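PDB 2P2W: citrate synthase from Thermotoga maritima, which probably catalyses the condensation of oxaloacetate with acetyl-CoA and water to give citrate and free CoA, a reaction of the tricarboxylic acid cycle. Local coordinates for residues A[17-22]-A[251-256]; A[27-32]-A[46-51]; A[278-283]-A[300-305]; A[112-117]-A[193-198]. All coordinates share one frame; numbering follows the deposited sequence.

How the interactions relate
Interactions 2 and 3 are buried, while interactions 1 and 4 are partly buried. Interactions 1 and 2 use neighbouring strands, 17-20 and 25-28, of one small antiparallel sheet: the first joins it to the loop after His-250, the second to helix 42-51. That helix also meets helix 110-133 of interaction 4, where Trp-50 O takes a probable hydrogen bond from Arg-112 NH1. Interaction 3 touches none of the others and lies across the chain's centre from interaction 4. Chemistry differs with place: a backbone bond in 1, an arginine on a carbonyl in 2, apolar helix packing in 3, and lysine and arginine round a tyrosine hydroxyl in 4.

Interaction 1: A[17-22]-A[251-256]; sequences CYLDGI and RVYKTY
Leu-19 makes the apolar part of this contact with its two methyls. With CG anti to the backbone N (chi1 175°), CD2 meets Val-252 CG1 tip to tip at 3.5 Å, while CD1 presses against the phenol end of Tyr-253, 3.3 Å from its CZ. The leucine and tyrosine side chains cross at about a right angle, and Tyr-253 OH is hydrogen-bonded beyond them to Gln-176 OE1. The polar part is all backbone. Lys-254 N donates to Gly-21 O at 2.8 Å in an almost straight bond (177° at the hydrogen), coming from above the carbonyl plane. Two CA-H...O contacts flank it: Gly-21 CA lies 3.3 Å from Val-252 O, an approach that glycine permits because no side chain stands in the way, and Tyr-253 CA lies 3.6 Å from Gly-21 O. Arg-251 NH2 is hydrogen-bonded to a bound citrate anion, probably from the crystallisation liquor. The chemistry implies that the turn after strand 17-20 holds this loop, beside the predicted active-site residue His-250, through one main-chain hydrogen bond, while Leu-19, packed between Val-252 and Tyr-253, buries about as much surface as Gly-21.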
# COMPACT_ATOMS: atom_id res chain seq x y z
N CYS A 17 14.68 -9.12 13.11
CA CYS A 17 15.83 -8.23 13.02
C CYS A 17 15.99 -7.27 14.17
O CYS A 17 15.02 -6.68 14.65
CB CYS A 17 15.72 -7.46 11.70
SG CYS A 17 16.67 -5.93 11.57
N TYR A 18 17.23 -7.11 14.62
CA TYR A 18 17.53 -6.18 15.70
C TYR A 18 18.29 -5.01 15.10
O TYR A 18 19.36 -5.18 14.51
CB TYR A 18 18.37 -6.84 16.80
CG TYR A 18 18.82 -5.85 17.86
CD1 TYR A 18 17.93 -4.96 18.45
CD2 TYR A 18 20.16 -5.80 18.26
CE1 TYR A 18 18.35 -4.03 19.40
CE2 TYR A 18 20.59 -4.88 19.21
CZ TYR A 18 19.68 -4.00 19.78
OH TYR A 18 20.11 -3.08 20.71
N LEU A 19 17.71 -3.82 15.23
CA LEU A 19 18.31 -2.60 14.72
C LEU A 19 18.84 -1.78 15.89
O LEU A 19 18.06 -1.25 16.68
CB LEU A 19 17.26 -1.80 13.95
CG LEU A 19 17.65 -0.41 13.43
CD1 LEU A 19 18.88 -0.51 12.54
CD2 LEU A 19 16.48 0.18 12.67
N ASP A 20 20.16 -1.69 16.01
CA ASP A 20 20.78 -0.93 17.09
C ASP A 20 21.16 0.44 16.55
O ASP A 20 22.26 0.64 16.05
CB ASP A 20 22.04 -1.66 17.58
CG ASP A 20 22.67 -0.99 18.78
OD1 ASP A 20 22.38 0.20 19.03
OD2 ASP A 20 23.48 -1.65 19.47
N GLY A 21 20.24 1.39 16.65
CA GLY A 21 20.49 2.73 16.15
C GLY A 21 21.55 3.51 16.91
O GLY A 21 22.22 4.37 16.34
N ILE A 22 21.71 3.21 18.19
CA ILE A 22 22.70 3.91 19.01
C ILE A 22 24.14 3.56 18.62
O ILE A 22 24.98 4.44 18.49
CB ILE A 22 22.49 3.60 20.51
CG1 ILE A 22 21.11 4.12 20.95
CG2 ILE A 22 23.58 4.26 21.34
CD1 ILE A 22 20.76 3.79 22.39
N ARG A 251 15.82 7.71 10.79
CA ARG A 251 14.92 7.77 11.93
C ARG A 251 15.53 7.04 13.14
O ARG A 251 15.36 7.48 14.28
CB ARG A 251 13.57 7.14 11.55
CG ARG A 251 12.59 6.93 12.71
CD ARG A 251 12.20 8.24 13.37
NE ARG A 251 11.60 9.20 12.45
CZ ARG A 251 10.31 9.25 12.13
NH1 ARG A 251 9.44 8.39 12.66
NH2 ARG A 251 9.88 10.19 11.29
N VAL A 252 16.26 5.96 12.88
CA VAL A 252 16.83 5.16 13.96
C VAL A 252 18.33 5.27 14.19
O VAL A 252 18.77 5.44 15.32
CB VAL A 252 16.47 3.67 13.75
CG1 VAL A 252 16.89 2.85 14.96
CG2 VAL A 252 14.97 3.53 13.49
N TYR A 253 19.13 5.15 13.13
CA TYR A 253 20.56 5.30 13.29
C TYR A 253 20.88 6.70 13.79
O TYR A 253 20.47 7.71 13.22
CB TYR A 253 21.24 5.07 11.93
CG TYR A 253 21.22 3.63 11.52
CD1 TYR A 253 21.78 2.65 12.35
CD2 TYR A 253 20.68 3.25 10.29
CE1 TYR A 253 21.78 1.32 11.95
CE2 TYR A 253 20.69 1.92 9.89
CZ TYR A 253 21.25 0.96 10.71
OH TYR A 253 21.30 -0.36 10.30
N LYS A 254 21.60 6.75 14.93
CA LYS A 254 22.11 8.03 15.43
C LYS A 254 23.60 8.22 15.10
O LYS A 254 24.30 9.07 15.65
CB LYS A 254 21.91 8.06 16.94
CG LYS A 254 20.43 8.07 17.30
CD LYS A 254 20.21 8.18 18.81
CE LYS A 254 18.74 8.38 19.17
NZ LYS A 254 18.63 9.37 20.25
N THR A 255 24.09 7.35 14.20
CA THR A 255 25.48 7.40 13.76
C THR A 255 25.60 6.76 12.37
O THR A 255 24.66 6.73 11.60
CB THR A 255 26.32 6.60 14.76
OG1 THR A 255 27.70 6.67 14.39
CG2 THR A 255 25.88 5.13 14.74
N TYR A 256 26.75 6.21 12.01
CA TYR A 256 26.90 5.58 10.71
C TYR A 256 25.95 4.41 10.49
O TYR A 256 25.65 3.66 11.42
CB TYR A 256 28.34 5.09 10.50
CG TYR A 256 29.38 6.18 10.49
CD1 TYR A 256 29.71 6.83 9.30
CD2 TYR A 256 30.05 6.55 11.66
CE1 TYR A 256 30.69 7.83 9.28
CE2 TYR A 256 31.03 7.54 11.65
CZ TYR A 256 31.34 8.18 10.45
OH TYR A 256 32.31 9.16 10.42

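Interaction 2: A[27-32]-A[46-51]; sequences YYRGIP and AYFLWY
The Phe-48 ring has Arg-29 CD over one face, with Arg-29 CB 3.5 Å from its CZ. Ile-31 CD1 reaches the same end of the ring obliquely, 3.6 Å from CE2, and Tyr-28 O comes within 3.1 Å of Phe-48 CE2. The other flat group, the Arg-29 guanidinium, takes Leu-49 O at its edge and within 1° of its plane. It grips that single oxygen side-on with two nitrogens: NH2 donates to Leu-49 O at 2.7 Å, nearly along the C=O axis, and NE to the same oxygen at 3.0 Å from above the carbonyl plane. An extended run from CG to NE carries the group across to the helix.

Residues 28-31 form the type I' turn of a tight beta hairpin, with Tyr-28 and Ile-31 exchanging backbone hydrogen bonds and Arg-29 and Gly-30 at the corner with positive phi. The corner points Arg-29 at the last turn of helix 42-51, where the helix dipole would probably favour a positive charge. Beside it, Leu-49 CD2 packs on Tyr-28 CB at 3.9 Å and lies obliquely to the tyrosine ring, whose hydroxyl is bonded to Ile-171 O and Glu-175 N. Ile-31 also packs on Val-355 of the second subunit, and the backbone of Gly-30 is hydrogen-bonded to that chain.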
# COMPACT_ATOMS: atom_id res chain seq x y z
N TYR A 27 21.36 -6.55 12.71
CA TYR A 27 21.46 -8.00 12.79
C TYR A 27 20.23 -8.68 12.21
O TYR A 27 19.11 -8.19 12.37
CB TYR A 27 21.59 -8.43 14.26
CG TYR A 27 22.65 -7.70 15.05
CD1 TYR A 27 22.37 -6.49 15.67
CD2 TYR A 27 23.94 -8.22 15.17
CE1 TYR A 27 23.34 -5.80 16.39
CE2 TYR A 27 24.92 -7.55 15.90
CZ TYR A 27 24.61 -6.34 16.51
OH TYR A 27 25.57 -5.68 17.24
N TYR A 28 20.44 -9.80 11.52
CA TYR A 28 19.34 -10.59 10.98
C TYR A 28 19.28 -11.81 11.89
O TYR A 28 20.22 -12.62 11.91
CB TYR A 28 19.64 -11.06 9.55
CG TYR A 28 19.58 -9.99 8.48
CD1 TYR A 28 19.23 -8.67 8.78
CD2 TYR A 28 19.88 -10.31 7.15
CE1 TYR A 28 19.17 -7.69 7.77
CE2 TYR A 28 19.83 -9.35 6.15
CZ TYR A 28 19.48 -8.04 6.46
OH TYR A 28 19.44 -7.10 5.46
N ARG A 29 18.20 -11.93 12.65
CA ARG A 29 18.04 -13.04 13.58
C ARG A 29 19.32 -13.34 14.37
O ARG A 29 19.73 -14.49 14.51
CB ARG A 29 17.56 -14.30 12.84
CG ARG A 29 16.12 -14.20 12.34
CD ARG A 29 15.65 -15.50 11.69
NE ARG A 29 14.38 -15.36 10.98
CZ ARG A 29 13.20 -15.24 11.56
NH1 ARG A 29 13.10 -15.24 12.89
NH2 ARG A 29 12.10 -15.13 10.82
N GLY A 30 19.96 -12.28 14.86
CA GLY A 30 21.17 -12.44 15.66
C GLY A 30 22.53 -12.35 14.98
O GLY A 30 23.55 -12.18 15.65
N ILE A 31 22.56 -12.47 13.66
CA ILE A 31 23.82 -12.41 12.93
C ILE A 31 24.04 -11.03 12.31
O ILE A 31 23.14 -10.47 11.68
CB ILE A 31 23.85 -13.47 11.80
CG1 ILE A 31 23.65 -14.87 12.38
CG2 ILE A 31 25.18 -13.40 11.05
CD1 ILE A 31 23.71 -15.99 11.35
N PRO A 32 25.25 -10.47 12.49
CA PRO A 32 25.57 -9.15 11.94
C PRO A 32 25.35 -9.15 10.43
O PRO A 32 25.79 -10.07 9.74
CB PRO A 32 27.04 -8.97 12.31
CG PRO A 32 27.17 -9.76 13.57
CD PRO A 32 26.39 -11.02 13.24
N ALA A 46 18.13 -15.41 2.53
CA ALA A 46 16.67 -15.37 2.43
C ALA A 46 16.11 -16.57 3.18
O ALA A 46 15.10 -16.48 3.88
CB ALA A 46 16.25 -15.41 0.97
N TYR A 47 16.78 -17.71 3.02
CA TYR A 47 16.35 -18.93 3.70
C TYR A 47 16.39 -18.66 5.21
O TYR A 47 15.45 -18.98 5.94
CB TYR A 47 17.31 -20.08 3.37
CG TYR A 47 16.94 -21.39 4.02
CD1 TYR A 47 17.22 -21.64 5.36
CD2 TYR A 47 16.29 -22.39 3.29
CE1 TYR A 47 16.86 -22.85 5.97
CE2 TYR A 47 15.94 -23.60 3.88
CZ TYR A 47 16.22 -23.82 5.22
OH TYR A 47 15.88 -25.02 5.79
N PHE A 48 17.49 -18.07 5.65
CA PHE A 48 17.69 -17.76 7.06
C PHE A 48 16.61 -16.82 7.60
O PHE A 48 16.10 -17.02 8.70
CB PHE A 48 19.08 -17.13 7.25
CG PHE A 48 19.41 -16.81 8.68
CD1 PHE A 48 19.15 -17.72 9.70
CD2 PHE A 48 20.01 -15.60 9.01
CE1 PHE A 48 19.49 -17.44 11.02
CE2 PHE A 48 20.35 -15.30 10.33
CZ PHE A 48 20.09 -16.22 11.34
N LEU A 49 16.25 -15.81 6.82
CA LEU A 49 15.22 -14.87 7.24
C LEU A 49 13.83 -15.52 7.33
O LEU A 49 13.09 -15.27 8.28
CB LEU A 49 15.18 -13.67 6.29
CG LEU A 49 16.34 -12.68 6.45
CD1 LEU A 49 16.31 -11.63 5.33
CD2 LEU A 49 16.23 -12.01 7.81
N TRP A 50 13.49 -16.35 6.35
CA TRP A 50 12.19 -17.02 6.33
C TRP A 50 12.05 -18.22 7.26
O TRP A 50 11.00 -18.41 7.87
CB TRP A 50 11.83 -17.47 4.91
CG TRP A 50 11.32 -16.39 4.01
CD1 TRP A 50 10.41 -15.42 4.33
CD2 TRP A 50 11.65 -16.19 2.63
NE1 TRP A 50 10.15 -14.63 3.23
CE2 TRP A 50 10.90 -15.08 2.18
CE3 TRP A 50 12.51 -16.85 1.73
CZ2 TRP A 50 10.98 -14.61 0.86
CZ3 TRP A 50 12.59 -16.38 0.42
CH2 TRP A 50 11.83 -15.27 0.00
N TYR A 51 13.10 -19.03 7.37
CA TYR A 51 13.04 -20.24 8.19
C TYR A 51 13.61 -20.15 9.60
O TYR A 51 13.34 -21.01 10.43
CB TYR A 51 13.69 -21.40 7.44
CG TYR A 51 12.89 -21.82 6.23
CD1 TYR A 51 11.76 -22.64 6.37
CD2 TYR A 51 13.23 -21.39 4.95
CE1 TYR A 51 10.99 -23.00 5.27
CE2 TYR A 51 12.46 -21.74 3.84
CZ TYR A 51 11.35 -22.55 4.01
OH TYR A 51 10.59 -22.90 2.91

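Interaction 3: A[278-283]-A[300-305]; sequences RIASKL and DLYSSV
Tyr-302 OH, at the tip of a ring that leans across to the facing helix, is hydrogen-bonded to Glu-284 OE1, which helps to hold the phenol end there. On its way the hydroxyl passes Ala-280 and Ser-281 in van der Waals contact, 3.7 Å from Ser-281 CA. The ring has CG anti to the carbonyl carbon (chi1 -64°), bringing CE1 to 3.9 Å from Ala-280 CB. Leu-301 CD2 covers one face of the ring, offset toward its rim, and Leu-301 CD1 touches Ala-280 CB at 4.1 Å. Val-305 CG2, a turn later, completes the set at 4.5 Å from Ala-280 CB. A single small methyl thus faces three larger side chains. Within segment 300-305, Ser-304 OG donates to Asp-300 O at 3.0 Å, in the carbonyl plane, where the backbone bond from Ser-304 N is weak. Asp-300 itself is a predicted active-site residue and takes no part in the contact. Segments 278-283 and 300-305, of helices 275-289 and 299-309, run nearly antiparallel (171°), their axes 10.5 Å apart. Helix 214-225 packs on both helices, and helix 258-270 covers Ser-281 and Tyr-302 through Lys-264.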
# COMPACT_ATOMS: atom_id res chain seq x y z
N ARG A 278 33.50 9.84 -5.74
CA ARG A 278 34.37 10.89 -5.20
C ARG A 278 33.53 12.00 -4.57
O ARG A 278 33.84 12.49 -3.48
CB ARG A 278 35.26 11.49 -6.30
CG ARG A 278 36.25 10.54 -6.98
CD ARG A 278 37.40 10.13 -6.07
NE ARG A 278 38.44 9.38 -6.79
CZ ARG A 278 39.43 9.92 -7.50
NH1 ARG A 278 39.55 11.24 -7.59
NH2 ARG A 278 40.31 9.14 -8.12
N ILE A 279 32.48 12.41 -5.26
CA ILE A 279 31.61 13.48 -4.76
C ILE A 279 30.88 13.03 -3.48
O ILE A 279 30.83 13.77 -2.50
CB ILE A 279 30.58 13.91 -5.83
CG1 ILE A 279 31.32 14.43 -7.07
CG2 ILE A 279 29.66 15.00 -5.28
CD1 ILE A 279 30.44 14.69 -8.28
N ALA A 280 30.32 11.83 -3.51
CA ALA A 280 29.58 11.30 -2.36
C ALA A 280 30.49 11.17 -1.14
O ALA A 280 30.09 11.44 -0.00
CB ALA A 280 28.98 9.94 -2.72
N SER A 281 31.73 10.74 -1.38
CA SER A 281 32.69 10.57 -0.30
C SER A 281 33.04 11.93 0.30
O SER A 281 33.17 12.06 1.52
CB SER A 281 33.95 9.88 -0.82
OG SER A 281 34.77 9.46 0.25
N LYS A 282 33.19 12.93 -0.55
CA LYS A 282 33.53 14.28 -0.09
C LYS A 282 32.36 14.88 0.68
O LYS A 282 32.55 15.61 1.65
CB LYS A 282 33.88 15.17 -1.28
CG LYS A 282 34.43 16.54 -0.88
CD LYS A 282 35.73 16.40 -0.10
CE LYS A 282 36.43 17.74 0.05
NZ LYS A 282 37.74 17.59 0.73
N LEU A 283 31.15 14.57 0.23
CA LEU A 283 29.94 15.07 0.88
C LEU A 283 29.89 14.53 2.31
O LEU A 283 29.59 15.26 3.26
CB LEU A 283 28.70 14.64 0.09
CG LEU A 283 27.34 15.15 0.56
CD1 LEU A 283 27.34 16.68 0.65
CD2 LEU A 283 26.27 14.67 -0.43
N ASP A 300 21.27 4.58 1.13
CA ASP A 300 20.90 5.12 -0.19
C ASP A 300 22.02 5.90 -0.89
O ASP A 300 22.05 5.98 -2.12
CB ASP A 300 19.67 6.03 -0.09
CG ASP A 300 18.44 5.32 0.46
OD1 ASP A 300 18.28 4.11 0.18
OD2 ASP A 300 17.63 5.98 1.14
N LEU A 301 22.91 6.51 -0.11
CA LEU A 301 23.99 7.30 -0.69
C LEU A 301 24.94 6.45 -1.53
O LEU A 301 25.28 6.82 -2.66
CB LEU A 301 24.80 8.01 0.42
CG LEU A 301 25.92 8.95 -0.05
CD1 LEU A 301 25.32 10.13 -0.80
CD2 LEU A 301 26.73 9.43 1.14
N TYR A 302 25.36 5.31 -1.00
CA TYR A 302 26.29 4.45 -1.72
C TYR A 302 25.68 3.32 -2.53
O TYR A 302 26.29 2.86 -3.49
CB TYR A 302 27.33 3.92 -0.74
CG TYR A 302 28.18 5.03 -0.15
CD1 TYR A 302 28.98 5.82 -0.98
CD2 TYR A 302 28.16 5.30 1.21
CE1 TYR A 302 29.74 6.86 -0.45
CE2 TYR A 302 28.92 6.33 1.75
CZ TYR A 302 29.70 7.11 0.91
OH TYR A 302 30.44 8.14 1.44
N SER A 303 24.49 2.86 -2.15
CA SER A 303 23.87 1.80 -2.92
C SER A 303 23.58 2.35 -4.32
O SER A 303 23.78 1.66 -5.32
CB SER A 303 22.56 1.33 -2.27
OG SER A 303 21.57 2.34 -2.34
N SER A 304 23.11 3.59 -4.38
CA SER A 304 22.80 4.23 -5.66
C SER A 304 24.05 4.35 -6.53
O SER A 304 24.00 4.08 -7.73
CB SER A 304 22.18 5.62 -5.44
OG SER A 304 23.11 6.52 -4.86
N VAL A 305 25.17 4.74 -5.93
CA VAL A 305 26.41 4.87 -6.69
C VAL A 305 26.86 3.50 -7.22
O VAL A 305 27.29 3.38 -8.37
CB VAL A 305 27.54 5.51 -5.84
CG1 VAL A 305 28.85 5.53 -6.62
CG2 VAL A 305 27.14 6.94 -5.46

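Interaction 4: A[112-117]-A[193-198]; sequences REKAIR and SDLYSC
Lys-114 and Tyr-196 cross at about a right angle, with the aliphatic part of the lysine lying against the phenol end. Lys-114 CG is anti to the backbone N (chi1 -167°), and the chain then bends at chi3 and chi4. Its CG comes to 3.4 Å from Tyr-196 OH, with CD close beside. Tyr-196 has CG anti to the carbonyl carbon (chi1 -52°), which brings the end of its ring over to helix 110-133. Arg-117, almost a turn after the lysine, leaves its helix in the same way as Lys-114 but bends at chi3, which brings its guanidinium round to the hydroxyl. Arg-117 NH2 gives Tyr-196 OH a weak hydrogen bond of 3.3 Å, the guanidinium and ring planes standing 48° apart. The oxygen thus has lysine methylenes against it and a weak bond from the arginine; the nearby positive charges might polarise it slightly.

Leu-195 works closer to the helix backbone: its CD2 lies 3.6 Å from Ala-115 N and 4.0 Å from Ala-115 CB. Both Leu-195 and Tyr-196 belong to the first turn of helix 195-207. Asp-194 is its N-cap, OD2 accepting from Ser-197 N at 2.8 Å, and its OD1 pairs with Lys-207 of the second subunit. What results is the capped start of one helix set against the flank of another, helix 110-133, within the largely helical citrate synthase fold and next to the dimer interface.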
# COMPACT_ATOMS: atom_id res chain seq x y z
N ARG A 112 4.30 -18.58 3.34
CA ARG A 112 5.74 -18.56 3.16
C ARG A 112 6.09 -19.08 1.76
O ARG A 112 6.99 -18.58 1.11
CB ARG A 112 6.43 -19.40 4.24
CG ARG A 112 7.95 -19.45 4.11
CD ARG A 112 8.61 -19.88 5.41
NE ARG A 112 8.09 -21.14 5.91
CZ ARG A 112 8.42 -21.68 7.08
NH1 ARG A 112 9.28 -21.05 7.88
NH2 ARG A 112 7.90 -22.84 7.46
N GLU A 113 5.36 -20.10 1.31
CA GLU A 113 5.60 -20.67 -0.01
C GLU A 113 5.29 -19.58 -1.04
O GLU A 113 6.00 -19.43 -2.04
CB GLU A 113 4.70 -21.88 -0.24
CG GLU A 113 5.10 -22.75 -1.42
CD GLU A 113 6.48 -23.36 -1.26
OE1 GLU A 113 6.84 -23.69 -0.11
OE2 GLU A 113 7.19 -23.51 -2.27
N LYS A 114 4.24 -18.82 -0.77
CA LYS A 114 3.83 -17.74 -1.66
C LYS A 114 4.91 -16.66 -1.69
O LYS A 114 5.23 -16.11 -2.75
CB LYS A 114 2.51 -17.14 -1.17
CG LYS A 114 1.83 -16.22 -2.16
CD LYS A 114 0.36 -16.03 -1.83
CE LYS A 114 -0.32 -17.37 -1.53
NZ LYS A 114 -0.97 -17.94 -2.74
N ALA A 115 5.48 -16.36 -0.52
CA ALA A 115 6.53 -15.35 -0.41
C ALA A 115 7.75 -15.77 -1.22
O ALA A 115 8.34 -14.97 -1.94
CB ALA A 115 6.92 -15.15 1.06
N ILE A 116 8.11 -17.05 -1.09
CA ILE A 116 9.25 -17.59 -1.82
C ILE A 116 9.07 -17.46 -3.33
O ILE A 116 9.99 -17.06 -4.05
CB ILE A 116 9.46 -19.09 -1.46
CG1 ILE A 116 9.86 -19.21 0.02
CG2 ILE A 116 10.53 -19.71 -2.37
CD1 ILE A 116 9.95 -20.64 0.54
N ARG A 117 7.87 -17.79 -3.81
CA ARG A 117 7.58 -17.71 -5.23
C ARG A 117 7.59 -16.28 -5.77
O ARG A 117 8.16 -16.01 -6.83
CB ARG A 117 6.22 -18.36 -5.53
CG ARG A 117 5.81 -18.30 -7.00
CD ARG A 117 4.83 -19.42 -7.34
NE ARG A 117 3.65 -19.41 -6.48
CZ ARG A 117 2.71 -18.47 -6.51
NH1 ARG A 117 2.81 -17.45 -7.36
NH2 ARG A 117 1.67 -18.54 -5.69
N SER A 193 -5.50 -8.94 4.34
CA SER A 193 -5.50 -8.90 2.88
C SER A 193 -4.45 -9.87 2.36
O SER A 193 -3.66 -10.40 3.12
CB SER A 193 -5.17 -7.46 2.44
OG SER A 193 -5.40 -7.32 1.02
N ASP A 194 -4.44 -10.10 1.05
CA ASP A 194 -3.48 -11.04 0.45
C ASP A 194 -2.05 -10.52 0.44
O ASP A 194 -1.81 -9.31 0.53
CB ASP A 194 -3.90 -11.37 -0.98
CG ASP A 194 -3.87 -10.15 -1.87
OD1 ASP A 194 -4.87 -9.40 -1.88
OD2 ASP A 194 -2.84 -9.94 -2.54
N LEU A 195 -1.10 -11.44 0.31
CA LEU A 195 0.32 -11.08 0.32
C LEU A 195 0.71 -10.11 -0.80
O LEU A 195 1.55 -9.23 -0.60
CB LEU A 195 1.18 -12.35 0.23
CG LEU A 195 2.69 -12.16 0.43
CD1 LEU A 195 2.97 -11.59 1.82
CD2 LEU A 195 3.39 -13.50 0.27
N TYR A 196 0.11 -10.26 -1.98
CA TYR A 196 0.43 -9.37 -3.09
C TYR A 196 0.04 -7.93 -2.76
O TYR A 196 0.78 -6.99 -3.05
CB TYR A 196 -0.27 -9.83 -4.37
CG TYR A 196 -0.01 -11.29 -4.66
CD1 TYR A 196 1.29 -11.75 -4.88
CD2 TYR A 196 -1.05 -12.21 -4.66
CE1 TYR A 196 1.55 -13.11 -5.09
CE2 TYR A 196 -0.80 -13.57 -4.87
CZ TYR A 196 0.49 -14.01 -5.08
OH TYR A 196 0.74 -15.35 -5.27
N SER A 197 -1.13 -7.77 -2.15
CA SER A 197 -1.61 -6.45 -1.77
C SER A 197 -0.64 -5.80 -0.78
O SER A 197 -0.34 -4.61 -0.88
CB SER A 197 -3.00 -6.53 -1.15
OG SER A 197 -3.97 -6.87 -2.13
N CYS A 198 -0.16 -6.58 0.19
CA CYS A 198 0.78 -6.06 1.17
C CYS A 198 2.04 -5.56 0.46
O CYS A 198 2.52 -4.46 0.72
CB CYS A 198 1.17 -7.15 2.17
SG CYS A 198 -0.21 -7.87 3.09